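Local coordinates for protein uracil-DNA glycosylase (Sulfolobus tokodaii str. 7, PDB 4ZBY) that is a glycosylase of the uracil-DNA glycosylase superfamily, a single-chain alpha/beta protein holding an iron/sulfur cluster and, in a separate pocket, uracil, at residues A[6-9]-A[10-14]; A[60-63]-A[64-67]; A[86-89]-A[90-94]; A[128-131]-A[132-135]; A[179-182]-A[183-186]. All blocks are in the same frame, centred on the assembly; numbering follows the deposited sequence. Where two conformers were deposited one is given.

Contact 1: residues A[6-9]-A[10-14]; sequences KIKE and EVISC. With SF4 (iron/sulfur cluster), chain B.
The closing turns of helix 4-12, which lead Cys14 to the iron/sulfur cluster, are tied by i to i+4 hydrogen bonds from Glu10, Val11 and Ile12 back to Lys6, Ile7 and Lys8. Val11 N to Ile7 O measures 2.9 Å with an N-H...O angle of 164°, the straightest of the three. On the buried side Ile7 CG2 meets Val11 CG2 at 4.3 Å, and Arg108 and Tyr105 of helix 96-113 lie against these two residues.

Glu10 keeps CG beside its own backbone N (chi1 -68°) and then runs extended, which lays OE2 across the aliphatic part of Lys6, 3.4 Å from Lys6 CG. The charges do not close on each other, since Lys6 NZ stays 4.9 Å from Glu10 OE2. Their polar partners lie elsewhere: Glu10 OE1 forms a salt bridge with Arg108, and Lys6 NZ bonds to Met1 O. On the exposed side Lys8 and Ile12 run side by side, with Lys8 CG 3.8 Å from Ile12 CD1.

Helical geometry stops at Ser13, whose N makes a weak 3.4 Å bond to Glu9 O, and a water links that carbonyl to Ser13 OG. One residue later, Cys14 SG binds iron FE2 at 2.4 Å. A helix end followed, after one intervening residue, by a cysteine ligand is here part of an iron/sulfur site of the kind found in the cluster-containing uracil-DNA glycosylases.

Contact 2: residues A[60-63]-A[64-67]; sequences GKLL and TQMI
Thr64 N gives the shortest of the helical hydrogen bonds here, 2.8 Å to Gly60 O with an N-H...O angle of 165°. Thr64 OG1 also lies close to that carbonyl, with chi1 of -57° holding it beside its own backbone N, while its clear partner is the guanidinium of Arg75. The next three amides repeat the i to i+4 pattern, ending with Ile67 N to Leu63 O at 2.9 Å.

All eight residues belong to helix 58-71, one of the helices flanking the central sheet of this alpha/beta fold, and its apolar side faces helix 172-190. Two i to i+4 pairs build that side. Leu63 CG touches the Ile67 CD1 methyl at 3.8 Å, the two side chains slanting across one another, and Ile67 CG1 is also within 4.1 Å of Leu63 CD1. Leu63 also touches Phe55, a residue of the uracil pocket.

The second pair is Leu62 with Met66. In the conformer described, one of two deposited, the thioether chain runs extended, and Met66 CE arrives 3.7 Å from Leu62 CD1; this methyl contact holds for that conformer and may be lost in the other. With Leu62 CG anti to the backbone N (chi1 175°) and chi2 near 52°, the CD1 branch is the one that reaches Met66 CE. Gln65 OE1 approaches the same Leu62 CD1 to 4.1 Å, a looser contact.

Contact 3: residues A[86-89]-A[90-94]; sequences CRPP and NNRDP. With SF4 (iron/sulfur cluster), chain B.
Arg92 lays its side chain across Pro89 and past Pro88 in the loop between strand 79-82 and helix 96-113. Arg92 CB lies 3.6 Å from Pro89 O, the acceptor of a 3.1 Å hydrogen bond from Arg92 N. That bond closes a four-residue turn in which Asn90 and Asn91 both have positive phi, close to type I'. With chi1 at 77°, Arg92 CG stands between the backbone N and the carbonyl carbon, 3.2 Å from Pro89 O and 3.8 Å from Pro88 CB. The chain then extends to Arg92 NE, 3.9 Å from Pro89 CG. At the tip, Pro89 CD sits over one face of the guanidinium, displaced toward its rim and 3.8 Å from Arg92 NH2. Arg92 NH1 turns to Asp93 O at 3.0 Å; this oxygen lies in the guanidinium plane, though the donor stands above the carbonyl plane.

At the other end of the loop Cys86 SG binds iron FE3 at 2.3 Å. Between them, two waters take Pro88 O as acceptor: one also donates to Arg92 O, the other receives Asn91 N. With NH1 on a backbone carbonyl, NH2 in a salt bridge to Glu98 and a proline ring against one face, the guanidinium is restrained in its rotation, and its charge is probably partly balanced by Glu98, with Glu95 a longer, weak partner.

Contact 4: residues A[128-131]-A[132-135]; sequences YIFS and KMGE
Phe130 is overlapped by Glu135, whose CG lies over one face of the ring, 3.9 Å from the centroid and 28° off the normal, a CH-pi contact. Glu135 chi2 of 70° bends the chain, and its carboxylate plane stands almost perpendicular to the ring. Met133 SD approaches the same ring obliquely, 3.9 Å from Phe130 CD2, a Met-aromatic contact; it also lies 3.9 Å from Ile129 CG2. Val159 and Tyr148 of the sheet strands cover this apolar cluster.

The backbone makes a Schellman motif at the end of helix 123-133. Glu135 N bonds to Phe130 O at 2.9 Å, the six-to-one bond, while Gly134 N gives a weak one to Ser131 O. Gly134, with phi of 77°, is the left-handed residue that turns the chain, and the overlap of Phe130 with Glu135 supplies the contact across the cap.

On another side of the helix, Lys132 crosses Tyr128 obliquely, its CG 3.7 Å from Tyr128 CZ. Lys132 CE comes 3.5 Å from Tyr128 OH, a hydroxyl hydrogen-bonded to Asp107 of helix 96-113. Tyr128 O accepts twice, from Lys132 N at 3.2 Å and from Ser131 OG.

Contact 5: residues A[179-182]-A[183-186]; sequences EEDF and KKIR
Glu179 O accepts Lys183 N at 2.9 Å, one of four i to i+4 bonds along helix 172-190, the long C-terminal helix of the fold. The carboxylate of Glu179 turns elsewhere, to Arg175.

Glu180 bends at chi2 (-58°), which swings its carboxylate alongside Lys183. In the conformers described, Lys183 NZ donates to Glu180 OE2 at 2.8 Å on the syn lone pair, an i to i+3 salt bridge. Both residues were modelled in two conformers, so this bridge need not be permanent.

Asp181 is buried, its OD1 in a salt bridge with Arg144. A water also donates to Asp181 OD1 at 2.7 Å and accepts from Lys184 NZ, thus joining two charges otherwise 5.3 Å apart.

Phe182 turns its ring to the apolar side, which faces helix 58-71. Ile185, running alongside, places CD1 over one ring face, displaced toward the rim and 4.2 Å from Phe182 CD1.

Contacts 2 and 5 form one interface between helices 58-71 and 172-190: Leu63 CD1 meets Phe182 CZ at 3.6 Å, and Met66 CB meets Phe182 CD2 at 3.7 Å. Contact 2 is the most buried of the five and apolar on the side facing helix 172-190, whereas contact 5 adds a salt bridge between Glu180 and Lys183 near the surface. Contacts 1 and 3 share the iron/sulfur cluster, to which they bring Cys14 and Cys86 from a helix end and an irregular loop. They do not touch, their nearest atoms lying about 5 Å apart. Contact 4 caps a helix on the opposite side of the chain's centre from contact 2, and combines aromatic and sulfur contacts where contact 3 relies on prolines and a guanidinium.

Contact 1: residues A[6-9]-A[10-14]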
loop_
_atom_site.group_PDB
_atom_site.type_symbol
_atom_site.label_atom_id
_atom_site.label_comp_id
_atom_site.label_asym_id
_atom_site.label_seq_id
_atom_site.Cartn_x
_atom_site.Cartn_y
_atom_site.Cartn_z
ATOM N N LYS A 6 12.223 -6.912 -12.222
ATOM C CA LYS A 6 11.855 -6.400 -13.538
ATOM C C LYS A 6 10.915 -5.216 -13.379
ATOM O O LYS A 6 11.063 -4.181 -14.034
ATOM C CB LYS A 6 11.198 -7.503 -14.372
ATOM C CG LYS A 6 10.768 -7.130 -15.780
ATOM C CD LYS A 6 10.120 -8.356 -16.436
ATOM C CE LYS A 6 9.828 -8.177 -17.913
ATOM N NZ LYS A 6 9.476 -9.491 -18.543
ATOM N N ILE A 7 9.946 -5.382 -12.496
ATOM C CA ILE A 7 8.994 -4.312 -12.215
ATOM C C ILE A 7 9.720 -3.066 -11.703
ATOM O O ILE A 7 9.440 -1.930 -12.145
ATOM C CB ILE A 7 7.951 -4.795 -11.204
ATOM C CG1 ILE A 7 7.150 -5.952 -11.797
ATOM C CG2 ILE A 7 7.056 -3.604 -10.763
ATOM C CD1 ILE A 7 6.366 -6.729 -10.750
ATOM N N LYS A 8 10.653 -3.257 -10.777
ATOM C CA LYS A 8 11.427 -2.136 -10.252
ATOM C C LYS A 8 12.164 -1.367 -11.361
ATOM O O LYS A 8 12.126 -0.126 -11.415
ATOM C CB LYS A 8 12.425 -2.624 -9.190
ATOM C CG LYS A 8 13.389 -1.550 -8.727
ATOM C CD LYS A 8 13.819 -1.779 -7.292
ATOM C CE LYS A 8 15.127 -1.057 -6.980
ATOM N NZ LYS A 8 15.426 -1.123 -5.510
ATOM N N GLU A 9 12.820 -2.097 -12.262
ATOM C CA GLU A 9 13.526 -1.476 -13.372
ATOM C C GLU A 9 12.612 -0.676 -14.272
ATOM O O GLU A 9 12.961 0.420 -14.709
ATOM C CB GLU A 9 14.231 -2.538 -14.196
ATOM C CG GLU A 9 15.393 -3.126 -13.446
ATOM C CD GLU A 9 16.273 -2.038 -12.855
ATOM O OE1 GLU A 9 16.912 -1.298 -13.646
ATOM O OE2 GLU A 9 16.299 -1.903 -11.606
ATOM N N GLU A 10 11.443 -1.241 -14.557
ATOM C CA GLU A 10 10.475 -0.594 -15.433
ATOM C C GLU A 10 9.954 0.674 -14.806
ATOM O O GLU A 10 9.848 1.684 -15.489
ATOM C CB GLU A 10 9.309 -1.527 -15.743
ATOM C CG GLU A 10 9.708 -2.726 -16.595
ATOM C CD GLU A 10 8.521 -3.578 -16.968
ATOM O OE1 GLU A 10 7.391 -3.041 -16.962
ATOM O OE2 GLU A 10 8.716 -4.791 -17.270
ATOM N N VAL A 11 9.613 0.608 -13.518
ATOM C CA VAL A 11 9.066 1.778 -12.816
ATOM C C VAL A 11 10.094 2.914 -12.782
ATOM O O VAL A 11 9.763 4.068 -13.036
ATOM C CB VAL A 11 8.635 1.426 -11.396
ATOM C CG1 VAL A 11 8.440 2.703 -10.531
ATOM C CG2 VAL A 11 7.340 0.606 -11.433
ATOM N N ILE A 12 11.347 2.574 -12.495
ATOM C CA ILE A 12 12.378 3.598 -12.337
ATOM C C ILE A 12 12.583 4.410 -13.613
ATOM O O ILE A 12 12.911 5.608 -13.556
ATOM C CB ILE A 12 13.681 2.953 -11.875
ATOM C CG1 ILE A 12 13.579 2.668 -10.364
ATOM C CG2 ILE A 12 14.885 3.828 -12.211
ATOM C CD1 ILE A 12 14.736 1.826 -9.849
ATOM N N SER A 13 12.338 3.792 -14.764
ATOM C CA SER A 13 12.457 4.523 -16.034
ATOM C C SER A 13 11.140 4.783 -16.737
ATOM O O SER A 13 11.138 5.172 -17.913
ATOM C CB SER A 13 13.363 3.765 -16.994
ATOM O OG SER A 13 14.683 3.739 -16.504
ATOM N N CYS A 14 10.035 4.560 -16.030
ATOM C CA CYS A 14 8.702 4.603 -16.632
ATOM C C CYS A 14 8.254 5.979 -17.082
ATOM O O CYS A 14 8.416 6.958 -16.359
ATOM C CB CYS A 14 7.676 4.064 -15.636
ATOM S SG CYS A 14 6.041 3.883 -16.349
HETATM FE FE1 SF4 B . 3.043 7.048 -14.183
HETATM FE FE2 SF4 B . 4.906 5.214 -14.714
HETATM FE FE3 SF4 B . 5.226 6.869 -12.612
HETATM FE FE4 SF4 B . 3.375 4.954 -12.540
HETATM S S1 SF4 B . 5.627 4.656 -12.602
HETATM S S2 SF4 B . 3.102 7.086 -11.890
HETATM S S3 SF4 B . 2.687 4.896 -14.717
HETATM S S4 SF4 B . 5.137 7.461 -14.843
HETATM O O HOH W 1 15.184 1.561 -15.199
#

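Contact 2: residues A[60-63]-A[64-67]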
loop_
_atom_site.group_PDB
_atom_site.type_symbol
_atom_site.label_atom_id
_atom_site.label_comp_id
_atom_site.label_asym_id
_atom_site.label_seq_id
_atom_site.Cartn_x
_atom_site.Cartn_y
_atom_site.Cartn_z
ATOM N N GLY A 60 5.097 8.177 6.872
ATOM C CA GLY A 60 5.823 6.930 6.785
ATOM C C GLY A 60 6.512 6.486 8.068
ATOM O O GLY A 60 6.570 5.277 8.360
ATOM N N LYS A 61 7.073 7.439 8.805
ATOM C CA LYS A 61 7.717 7.139 10.084
ATOM C C LYS A 61 6.683 6.598 11.078
ATOM O O LYS A 61 6.982 5.688 11.860
ATOM C CB LYS A 61 8.427 8.371 10.638
ATOM C CG LYS A 61 9.642 8.774 9.765
ATOM C CD LYS A 61 10.208 10.140 10.142
ATOM C CE LYS A 61 11.320 10.557 9.183
ATOM N NZ LYS A 61 11.974 11.824 9.641
ATOM N N LEU A 62 5.463 7.121 11.012
ATOM C CA LEU A 62 4.391 6.615 11.870
ATOM C C LEU A 62 4.041 5.191 11.446
ATOM O O LEU A 62 3.859 4.314 12.287
ATOM C CB LEU A 62 3.167 7.511 11.807
ATOM C CG LEU A 62 1.941 7.024 12.575
ATOM C CD1 LEU A 62 2.297 6.684 14.005
ATOM C CD2 LEU A 62 0.912 8.135 12.539
ATOM N N LEU A 63 3.942 4.966 10.138
ATOM C CA LEU A 63 3.682 3.629 9.645
ATOM C C LEU A 63 4.749 2.656 10.139
ATOM O O LEU A 63 4.423 1.591 10.653
ATOM C CB LEU A 63 3.629 3.599 8.117
ATOM C CG LEU A 63 3.460 2.202 7.521
ATOM C CD1 LEU A 63 2.126 1.575 7.911
ATOM C CD2 LEU A 63 3.570 2.218 6.014
ATOM N N THR A 64 6.022 3.022 9.992
ATOM C CA THR A 64 7.087 2.151 10.455
ATOM C C THR A 64 6.967 1.826 11.945
ATOM O O THR A 64 7.134 0.666 12.365
ATOM C CB THR A 64 8.459 2.798 10.147
ATOM O OG1 THR A 64 8.514 3.051 8.748
ATOM C CG2 THR A 64 9.585 1.864 10.551
ATOM N N GLN A 65 6.622 2.831 12.743
ATOM C CA GLN A 65 6.480 2.643 14.177
ATOM C C GLN A 65 5.347 1.667 14.487
ATOM O O GLN A 65 5.502 0.805 15.342
ATOM C CB GLN A 65 6.246 3.981 14.893
ATOM C CG GLN A 65 6.093 3.830 16.400
ATOM C CD GLN A 65 5.781 5.146 17.096
ATOM O OE1 GLN A 65 5.552 6.172 16.450
ATOM N NE2 GLN A 65 5.766 5.118 18.419
ATOM N N MET A 66 4.218 1.774 13.780
ATOM C CA MET A 66 3.113 0.848 14.031
ATOM C C MET A 66 3.474 -0.562 13.600
ATOM O O MET A 66 3.144 -1.537 14.275
ATOM C CB MET A 66 1.835 1.292 13.321
ATOM C CG MET A 66 1.338 2.594 13.823
ATOM S SD MET A 66 -0.354 2.884 13.292
ATOM C CE MET A 66 -0.620 4.477 14.060
ATOM N N ILE A 67 4.132 -0.679 12.458
ATOM C CA ILE A 67 4.542 -1.989 12.005
ATOM C C ILE A 67 5.466 -2.635 13.045
ATOM O O ILE A 67 5.310 -3.815 13.373
ATOM C CB ILE A 67 5.226 -1.919 10.635
ATOM C CG1 ILE A 67 4.170 -1.557 9.574
ATOM C CG2 ILE A 67 5.841 -3.274 10.276
ATOM C CD1 ILE A 67 4.780 -1.267 8.230
#

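Contact 3: residues A[86-89]-A[90-94]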
loop_
_atom_site.group_PDB
_atom_site.type_symbol
_atom_site.label_atom_id
_atom_site.label_comp_id
_atom_site.label_asym_id
_atom_site.label_seq_id
_atom_site.Cartn_x
_atom_site.Cartn_y
_atom_site.Cartn_z
ATOM N N CYS A 86 4.647 7.489 -8.796
ATOM C CA CYS A 86 5.303 8.790 -8.872
ATOM C C CYS A 86 4.490 9.836 -8.131
ATOM O O CYS A 86 3.281 9.722 -8.030
ATOM C CB CYS A 86 5.497 9.233 -10.315
ATOM S SG CYS A 86 6.602 8.069 -11.173
ATOM N N ARG A 87 5.189 10.823 -7.585
ATOM C CA ARG A 87 4.553 11.929 -6.842
ATOM C C ARG A 87 3.728 12.843 -7.733
ATOM O O ARG A 87 4.255 13.480 -8.629
ATOM C CB ARG A 87 5.626 12.765 -6.139
ATOM C CG ARG A 87 5.087 13.868 -5.238
ATOM C CD ARG A 87 6.159 14.912 -4.972
ATOM N NE ARG A 87 5.739 15.847 -3.935
ATOM C CZ ARG A 87 6.417 16.939 -3.592
ATOM N NH1 ARG A 87 5.956 17.727 -2.634
ATOM N NH2 ARG A 87 7.556 17.241 -4.202
ATOM N N PRO A 88 2.425 12.943 -7.464
ATOM C CA PRO A 88 1.653 13.910 -8.243
ATOM C C PRO A 88 2.062 15.315 -7.856
ATOM O O PRO A 88 2.459 15.535 -6.715
ATOM C CB PRO A 88 0.203 13.611 -7.849
ATOM C CG PRO A 88 0.234 12.174 -7.372
ATOM C CD PRO A 88 1.572 12.031 -6.681
ATOM N N PRO A 89 1.999 16.248 -8.807
ATOM C CA PRO A 89 2.350 17.645 -8.558
ATOM C C PRO A 89 1.428 18.308 -7.554
ATOM O O PRO A 89 0.268 17.909 -7.420
ATOM C CB PRO A 89 2.179 18.295 -9.938
ATOM C CG PRO A 89 1.123 17.443 -10.594
ATOM C CD PRO A 89 1.509 16.050 -10.185
ATOM N N ASN A 90 1.943 19.313 -6.856
ATOM C CA ASN A 90 1.068 20.292 -6.194
ATOM C C ASN A 90 0.279 19.713 -5.019
ATOM O O ASN A 90 -0.750 20.281 -4.651
ATOM C CB ASN A 90 0.051 20.897 -7.197
ATOM C CG ASN A 90 0.699 21.548 -8.403
ATOM O OD1 ASN A 90 1.751 22.181 -8.293
ATOM N ND2 ASN A 90 0.027 21.456 -9.569
ATOM N N ASN A 91 0.757 18.607 -4.440
ATOM C CA ASN A 91 0.116 17.924 -3.297
ATOM C C ASN A 91 -1.215 17.235 -3.681
ATOM O O ASN A 91 -1.949 16.765 -2.810
ATOM C CB ASN A 91 -0.094 18.917 -2.126
ATOM C CG ASN A 91 -0.381 18.225 -0.788
ATOM O OD1 ASN A 91 0.154 17.158 -0.500
ATOM N ND2 ASN A 91 -1.231 18.841 0.034
ATOM N N ARG A 92 -1.516 17.136 -4.977
ATOM C CA ARG A 92 -2.800 16.547 -5.401
ATOM C C ARG A 92 -2.810 15.019 -5.368
ATOM O O ARG A 92 -1.764 14.340 -5.263
ATOM C CB ARG A 92 -3.213 17.035 -6.802
ATOM C CG ARG A 92 -2.472 16.372 -7.988
ATOM C CD ARG A 92 -3.332 16.558 -9.247
ATOM N NE ARG A 92 -2.590 16.363 -10.499
ATOM C CZ ARG A 92 -2.248 15.169 -10.982
ATOM N NH1 ARG A 92 -2.532 14.052 -10.309
ATOM N NH2 ARG A 92 -1.587 15.103 -12.130
ATOM N N ASP A 93 -4.015 14.459 -5.440
ATOM C CA ASP A 93 -4.152 13.008 -5.585
ATOM C C ASP A 93 -3.969 12.603 -7.047
ATOM O O ASP A 93 -4.205 13.407 -7.933
ATOM C CB ASP A 93 -5.532 12.551 -5.088
ATOM C CG ASP A 93 -5.856 13.084 -3.704
ATOM O OD1 ASP A 93 -5.150 12.705 -2.750
ATOM O OD2 ASP A 93 -6.807 13.879 -3.567
ATOM N N PRO A 94 -3.605 11.326 -7.304
ATOM C CA PRO A 94 -3.488 10.804 -8.672
ATOM C C PRO A 94 -4.772 10.985 -9.452
ATOM O O PRO A 94 -5.842 10.877 -8.862
ATOM C CB PRO A 94 -3.212 9.309 -8.467
ATOM C CG PRO A 94 -2.542 9.243 -7.159
ATOM C CD PRO A 94 -3.138 10.358 -6.309
HETATM FE FE1 SF4 B . 3.043 7.048 -14.183
HETATM FE FE2 SF4 B . 4.906 5.214 -14.714
HETATM FE FE3 SF4 B . 5.226 6.869 -12.612
HETATM FE FE4 SF4 B . 3.375 4.954 -12.540
HETATM S S1 SF4 B . 5.627 4.656 -12.602
HETATM S S2 SF4 B . 3.102 7.086 -11.890
HETATM S S3 SF4 B . 2.687 4.896 -14.717
HETATM S S4 SF4 B . 5.137 7.461 -14.843
HETATM O O HOH W 2 1.101 14.992 -4.281
HETATM O O HOH W 3 3.345 17.433 -4.545
#

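Contact 4: residues A[128-131]-A[132-135]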
loop_
_atom_site.group_PDB
_atom_site.type_symbol
_atom_site.label_atom_id
_atom_site.label_comp_id
_atom_site.label_asym_id
_atom_site.label_seq_id
_atom_site.Cartn_x
_atom_site.Cartn_y
_atom_site.Cartn_z
ATOM N N TYR A 128 -9.100 0.913 -5.121
ATOM C CA TYR A 128 -8.488 0.183 -6.226
ATOM C C TYR A 128 -8.575 -1.331 -5.995
ATOM O O TYR A 128 -9.037 -2.088 -6.857
ATOM C CB TYR A 128 -6.996 0.579 -6.436
ATOM C CG TYR A 128 -6.434 -0.284 -7.539
ATOM C CD1 TYR A 128 -5.636 -1.385 -7.262
ATOM C CD2 TYR A 128 -6.805 -0.060 -8.859
ATOM C CE1 TYR A 128 -5.201 -2.225 -8.287
ATOM C CE2 TYR A 128 -6.375 -0.882 -9.875
ATOM C CZ TYR A 128 -5.575 -1.964 -9.586
ATOM O OH TYR A 128 -5.154 -2.762 -10.627
ATOM N N ILE A 129 -8.123 -1.770 -4.828
ATOM C CA ILE A 129 -8.088 -3.206 -4.544
ATOM C C ILE A 129 -9.515 -3.753 -4.476
ATOM O O ILE A 129 -9.775 -4.831 -4.997
ATOM C CB ILE A 129 -7.312 -3.535 -3.237
ATOM C CG1 ILE A 129 -5.815 -3.226 -3.415
ATOM C CG2 ILE A 129 -7.543 -5.007 -2.827
ATOM C CD1 ILE A 129 -5.109 -4.043 -4.490
ATOM N N PHE A 130 -10.453 -2.993 -3.898
ATOM C CA PHE A 130 -11.855 -3.433 -3.896
ATOM C C PHE A 130 -12.374 -3.632 -5.310
ATOM O O PHE A 130 -13.197 -4.524 -5.552
ATOM C CB PHE A 130 -12.748 -2.440 -3.142
ATOM C CG PHE A 130 -12.844 -2.714 -1.671
ATOM C CD1 PHE A 130 -14.039 -2.520 -0.997
ATOM C CD2 PHE A 130 -11.746 -3.186 -0.964
ATOM C CE1 PHE A 130 -14.125 -2.780 0.371
ATOM C CE2 PHE A 130 -11.819 -3.448 0.392
ATOM C CZ PHE A 130 -13.012 -3.257 1.062
ATOM N N SER A 131 -11.903 -2.812 -6.251
ATOM C CA SER A 131 -12.344 -2.956 -7.635
ATOM C C SER A 131 -11.811 -4.246 -8.266
ATOM O O SER A 131 -12.537 -4.909 -9.016
ATOM C CB SER A 131 -11.954 -1.725 -8.484
ATOM O OG SER A 131 -10.559 -1.708 -8.810
ATOM N N LYS A 132 -10.585 -4.626 -7.926
ATOM C CA LYS A 132 -10.021 -5.895 -8.384
ATOM C C LYS A 132 -10.738 -7.088 -7.742
ATOM O O LYS A 132 -10.902 -8.130 -8.372
ATOM C CB LYS A 132 -8.520 -5.969 -8.082
ATOM C CG LYS A 132 -7.668 -4.967 -8.835
ATOM C CD LYS A 132 -7.734 -5.186 -10.348
ATOM C CE LYS A 132 -8.365 -3.997 -11.052
ATOM N NZ LYS A 132 -7.895 -3.851 -12.468
ATOM N N MET A 133 -11.157 -6.926 -6.490
ATOM C CA MET A 133 -11.858 -7.972 -5.743
ATOM C C MET A 133 -13.275 -8.163 -6.194
ATOM O O MET A 133 -13.864 -9.229 -6.013
ATOM C CB MET A 133 -11.910 -7.640 -4.253
ATOM C CG MET A 133 -10.597 -7.605 -3.568
ATOM S SD MET A 133 -10.812 -6.895 -1.936
ATOM C CE MET A 133 -11.755 -8.171 -1.148
ATOM N N GLY A 134 -13.850 -7.091 -6.719
ATOM C CA GLY A 134 -15.271 -7.060 -6.969
ATOM C C GLY A 134 -16.072 -6.829 -5.704
ATOM O O GLY A 134 -17.252 -7.174 -5.641
ATOM N N GLU A 135 -15.437 -6.223 -4.710
ATOM C CA GLU A 135 -16.058 -5.893 -3.437
ATOM C C GLU A 135 -16.609 -4.473 -3.518
ATOM O O GLU A 135 -15.952 -3.587 -4.040
ATOM C CB GLU A 135 -15.048 -6.040 -2.297
ATOM C CG GLU A 135 -15.575 -5.735 -0.895
ATOM C CD GLU A 135 -16.559 -6.772 -0.378
ATOM O OE1 GLU A 135 -16.562 -7.909 -0.900
ATOM O OE2 GLU A 135 -17.337 -6.445 0.546
#

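Contact 5: residues A[179-182]-A[183-186]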
loop_
_atom_site.group_PDB
_atom_site.type_symbol
_atom_site.label_atom_id
_atom_site.label_comp_id
_atom_site.label_asym_id
_atom_site.label_seq_id
_atom_site.Cartn_x
_atom_site.Cartn_y
_atom_site.Cartn_z
ATOM N N GLU A 179 -4.254 2.372 15.308
ATOM C CA GLU A 179 -3.520 1.443 16.145
ATOM C C GLU A 179 -4.333 0.195 16.425
ATOM O O GLU A 179 -3.808 -0.913 16.393
ATOM C CB GLU A 179 -3.078 2.121 17.444
ATOM C CG GLU A 179 -2.091 3.260 17.174
ATOM C CD GLU A 179 -1.738 4.083 18.401
ATOM O OE1 GLU A 179 -2.468 4.002 19.415
ATOM O OE2 GLU A 179 -0.729 4.821 18.337
ATOM N N GLU A 180 -5.621 0.383 16.686
ATOM C CA GLU A 180 -6.512 -0.737 16.941
ATOM C C GLU A 180 -6.659 -1.580 15.684
ATOM O O GLU A 180 -6.722 -2.802 15.758
ATOM C CB GLU A 180 -7.877 -0.235 17.421
ATOM C CG GLU A 180 -7.830 0.380 18.809
ATOM C CD GLU A 180 -7.301 -0.588 19.852
ATOM O OE1 GLU A 180 -7.920 -1.656 20.039
ATOM O OE2 GLU A 180 -6.256 -0.289 20.473
ATOM N N ASP A 181 -6.706 -0.923 14.529
ATOM C CA ASP A 181 -6.753 -1.635 13.253
ATOM C C ASP A 181 -5.482 -2.466 13.086
ATOM O O ASP A 181 -5.555 -3.597 12.623
ATOM C CB ASP A 181 -6.903 -0.688 12.064
ATOM C CG ASP A 181 -8.346 -0.283 11.824
ATOM O OD1 ASP A 181 -9.230 -0.823 12.504
ATOM O OD2 ASP A 181 -8.585 0.584 10.958
ATOM N N PHE A 182 -4.329 -1.930 13.497
ATOM C CA PHE A 182 -3.087 -2.689 13.361
ATOM C C PHE A 182 -3.047 -3.861 14.347
ATOM O O PHE A 182 -2.478 -4.905 14.024
ATOM C CB PHE A 182 -1.857 -1.785 13.509
ATOM C CG PHE A 182 -1.349 -1.249 12.192
ATOM C CD1 PHE A 182 -2.163 -0.499 11.377
ATOM C CD2 PHE A 182 -0.057 -1.522 11.764
ATOM C CE1 PHE A 182 -1.710 -0.014 10.155
ATOM C CE2 PHE A 182 0.401 -1.039 10.535
ATOM C CZ PHE A 182 -0.418 -0.301 9.736
ATOM N N LYS A 183 -3.663 -3.704 15.521
ATOM C CA LYS A 183 -3.800 -4.819 16.467
ATOM C C LYS A 183 -4.598 -5.959 15.833
ATOM O O LYS A 183 -4.279 -7.139 16.014
ATOM C CB LYS A 183 -4.478 -4.367 17.769
ATOM C CG LYS A 183 -3.641 -3.423 18.632
ATOM C CD LYS A 183 -4.372 -3.040 19.928
ATOM C CE LYS A 183 -3.536 -2.098 20.800
ATOM N NZ LYS A 183 -4.277 -1.625 22.008
ATOM N N LYS A 184 -5.656 -5.606 15.101
ATOM C CA LYS A 184 -6.456 -6.610 14.417
ATOM C C LYS A 184 -5.672 -7.278 13.306
ATOM O O LYS A 184 -5.816 -8.491 13.094
ATOM C CB LYS A 184 -7.753 -5.999 13.866
ATOM C CG LYS A 184 -8.719 -5.577 14.962
ATOM C CD LYS A 184 -9.922 -4.833 14.360
ATOM C CE LYS A 184 -11.071 -4.745 15.355
ATOM N NZ LYS A 184 -10.711 -3.910 16.529
ATOM N N ILE A 185 -4.863 -6.491 12.600
ATOM C CA ILE A 185 -4.000 -7.016 11.556
ATOM C C ILE A 185 -2.988 -7.979 12.184
ATOM O O ILE A 185 -2.749 -9.043 11.616
ATOM C CB ILE A 185 -3.294 -5.901 10.768
ATOM C CG1 ILE A 185 -4.365 -5.150 9.962
ATOM C CG2 ILE A 185 -2.175 -6.466 9.854
ATOM C CD1 ILE A 185 -3.906 -3.782 9.444
ATOM N N ARG A 186 -2.470 -7.645 13.366
ATOM C CA ARG A 186 -1.516 -8.579 13.997
ATOM C C ARG A 186 -2.200 -9.911 14.270
ATOM O O ARG A 186 -1.639 -10.971 14.008
ATOM C CB ARG A 186 -0.928 -8.030 15.291
ATOM C CG ARG A 186 0.185 -8.973 15.837
ATOM C CD ARG A 186 0.443 -8.841 17.300
ATOM N NE ARG A 186 1.476 -9.791 17.726
ATOM C CZ ARG A 186 1.291 -10.829 18.538
ATOM N NH1 ARG A 186 2.328 -11.601 18.827
ATOM N NH2 ARG A 186 0.099 -11.092 19.077
HETATM O O HOH W 4 -10.258 -1.312 14.903
#